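Local coordinates for protein polyhedrin (Uranotaenia sapphirina cypovirus, PDB 4ZQX) that forms the crystalline matrix of cypovirus polyhedra, the occlusion bodies that package virus particles, and binds ATP in the crystal, at residues 211-214 against 215-218. Numbering follows the deposited sequence.
Sequences FDNA and PELY
An N-cap opens helix 214-225: Asn213 stands directly before it and its side-chain OD1 accepts from Glu216 N (3.0 Å), three residues on. The donor lies nearly along the C=O axis, and the N-H points at the oxygen with an angle of 157°. Asn213 CG sits between its own backbone N and carbonyl carbon (chi1 58°), which turns the amide back over the first turn. There OD1 also lies 3.2 Å from Pro215 CD; the proline, in the first turn, has no N-H that would need a cap. A weak second bond runs from Glu216 N to Asn213 O.

The Glu216 carboxylate in turn bonds the residue before the N-cap. With CG beside its own backbone N (chi1 -71°) and the chain extended beyond it, the Glu216 side chain reaches back past Asn213, and OE1 accepts from Asp212 N (2.9 Å), which meets it from above the carboxylate plane. A water donates to both Glu216 OE1 and Asp212 OD2, bridging two acidic groups whose oxygens are 4.3 Å apart and probably easing their repulsion.

The apolar side of the turn is formed by the Phe211 ring, which packs against the start of the helix. Leu217 CA stands over the centre of one face in a CH-pi contact, 4.0 Å from the centroid, while Leu217 CD1 reaches Phe211 CE2 at 3.6 Å. Further along, Tyr218 N bonds Ala214 O, an i to i+4 bond of the first turn, and that carbonyl oxygen also lies 3.3 Å above one face of the Tyr218 ring, offset toward the rim.

The turn thus joins strand 207-211, an edge strand, within this chain, of the six-stranded antiparallel sheet, to helix 214-225. Phe211 pairs through its backbone with Cys40, Phe211 and Leu217 both pack on Ser42 of the adjacent strand 40-47, and Tyr218 stacks on the C-terminal His237.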
ATOM      1  N   PHE A 211      17.147  -2.892 -14.835  1.00 29.98           N
ATOM      2  CA  PHE A 211      18.485  -2.834 -15.425  1.00 29.04           C
ATOM      3  C   PHE A 211      18.637  -3.932 -16.478  1.00 30.10           C
ATOM      4  O   PHE A 211      18.094  -5.032 -16.324  1.00 31.60           O
ATOM      5  CB  PHE A 211      19.557  -3.011 -14.346  1.00 30.37           C
ATOM      6  CG  PHE A 211      19.466  -2.011 -13.229  1.00 33.23           C
ATOM      7  CD1 PHE A 211      20.098  -0.779 -13.322  1.00 35.12           C
ATOM      8  CD2 PHE A 211      18.752  -2.301 -12.092  1.00 34.27           C
ATOM      9  CE1 PHE A 211      20.012   0.149 -12.278  1.00 36.54           C
ATOM     10  CE2 PHE A 211      18.656  -1.374 -11.055  1.00 34.88           C
ATOM     11  CZ  PHE A 211      19.288  -0.153 -11.156  1.00 36.52           C
ATOM     12  N   ASP A 212      19.379  -3.649 -17.542  1.00 30.47           N
ATOM     13  CA  ASP A 212      19.538  -4.640 -18.610  1.00 29.91           C
ATOM     14  C   ASP A 212      20.573  -5.699 -18.286  1.00 30.23           C
ATOM     15  O   ASP A 212      20.553  -6.783 -18.865  1.00 33.41           O
ATOM     16  CB  ASP A 212      19.863  -3.972 -19.951  1.00 32.18           C
ATOM     17  CG  ASP A 212      18.653  -3.330 -20.563  1.00 39.34           C
ATOM     18  OD1 ASP A 212      17.722  -4.065 -20.885  1.00 42.86           O
ATOM     19  OD2 ASP A 212      18.610  -2.101 -20.705  1.00 44.01           O
ATOM     20  N   ASN A 213      21.463  -5.397 -17.348  1.00 30.35           N
ATOM     21  CA  ASN A 213      22.476  -6.355 -16.921  1.00 30.34           C
ATOM     22  C   ASN A 213      22.954  -6.026 -15.517  1.00 31.05           C
ATOM     23  O   ASN A 213      22.720  -4.933 -15.018  1.00 30.83           O
ATOM     24  CB  ASN A 213      23.645  -6.421 -17.921  1.00 31.80           C
ATOM     25  CG  ASN A 213      24.335  -5.071 -18.140  1.00 32.43           C
ATOM     26  OD1 ASN A 213      24.830  -4.444 -17.192  1.00 31.63           O
ATOM     27  ND2 ASN A 213      24.390  -4.629 -19.404  1.00 34.75           N
ATOM     28  N   ALA A 214      23.607  -6.984 -14.876  1.00 30.59           N
ATOM     29  CA  ALA A 214      24.042  -6.807 -13.489  1.00 30.37           C
ATOM     30  C   ALA A 214      25.086  -5.696 -13.321  1.00 30.21           C
ATOM     31  O   ALA A 214      25.052  -4.977 -12.339  1.00 29.65           O
ATOM     32  CB  ALA A 214      24.562  -8.108 -12.911  1.00 33.08           C
ATOM     33  N   PRO A 215      26.019  -5.549 -14.278  1.00 31.74           N
ATOM     34  CA  PRO A 215      26.974  -4.444 -14.069  1.00 30.91           C
ATOM     35  C   PRO A 215      26.325  -3.046 -13.974  1.00 30.87           C
ATOM     36  O   PRO A 215      26.815  -2.203 -13.206  1.00 30.79           O
ATOM     37  CB  PRO A 215      27.913  -4.564 -15.269  1.00 31.86           C
ATOM     38  CG  PRO A 215      27.899  -6.054 -15.585  1.00 31.26           C
ATOM     39  CD  PRO A 215      26.478  -6.492 -15.319  1.00 32.34           C
ATOM     40  N   GLU A 216      25.231  -2.810 -14.704  1.00 31.20           N
ATOM     41  CA  GLU A 216      24.466  -1.569 -14.538  1.00 30.23           C
ATOM     42  C   GLU A 216      23.925  -1.438 -13.114  1.00 31.49           C
ATOM     43  O   GLU A 216      23.960  -0.357 -12.526  1.00 33.26           O
ATOM     44  CB  GLU A 216      23.289  -1.500 -15.528  1.00 31.55           C
ATOM     45  CG  GLU A 216      23.678  -1.285 -16.963  1.00 35.27           C
ATOM     46  CD  GLU A 216      22.483  -1.371 -17.907  1.00 38.21           C
ATOM     47  OE1 GLU A 216      21.336  -1.495 -17.424  1.00 39.19           O
ATOM     48  OE2 GLU A 216      22.700  -1.328 -19.133  1.00 42.24           O
ATOM     49  N   LEU A 217      23.422  -2.539 -12.559  1.00 31.64           N
ATOM     50  CA  LEU A 217      22.937  -2.558 -11.173  1.00 30.60           C
ATOM     51  C   LEU A 217      24.063  -2.210 -10.200  1.00 31.16           C
ATOM     52  O   LEU A 217      23.881  -1.429  -9.258  1.00 31.33           O
ATOM     53  CB  LEU A 217      22.381  -3.947 -10.835  1.00 31.94           C
ATOM     54  CG  LEU A 217      21.964  -4.237  -9.392  1.00 32.82           C
ATOM     55  CD1 LEU A 217      20.673  -3.516  -9.052  1.00 34.99           C
ATOM     56  CD2 LEU A 217      21.832  -5.749  -9.215  1.00 32.97           C
ATOM     57  N   TYR A 218      25.228  -2.798 -10.418  1.00 31.12           N
ATOM     58  CA  TYR A 218      26.358  -2.547  -9.520  1.00 31.69           C
ATOM     59  C   TYR A 218      26.811  -1.089  -9.600  1.00 32.69           C
ATOM     60  O   TYR A 218      27.067  -0.448  -8.582  1.00 33.83           O
ATOM     61  CB  TYR A 218      27.551  -3.470  -9.827  1.00 32.75           C
ATOM     62  CG  TYR A 218      27.250  -4.970  -9.819  1.00 31.94           C
ATOM     63  CD1 TYR A 218      26.262  -5.504  -8.999  1.00 34.90           C
ATOM     64  CD2 TYR A 218      27.946  -5.844 -10.659  1.00 32.26           C
ATOM     65  CE1 TYR A 218      25.966  -6.861  -9.026  1.00 36.08           C
ATOM     66  CE2 TYR A 218      27.659  -7.194 -10.685  1.00 33.79           C
ATOM     67  CZ  TYR A 218      26.670  -7.704  -9.864  1.00 35.74           C
ATOM     68  OH  TYR A 218      26.385  -9.061  -9.883  1.00 37.63           O
TER
HETATM   69  O   HOH W   1      19.575  -0.180 -19.314  1.00 58.53           O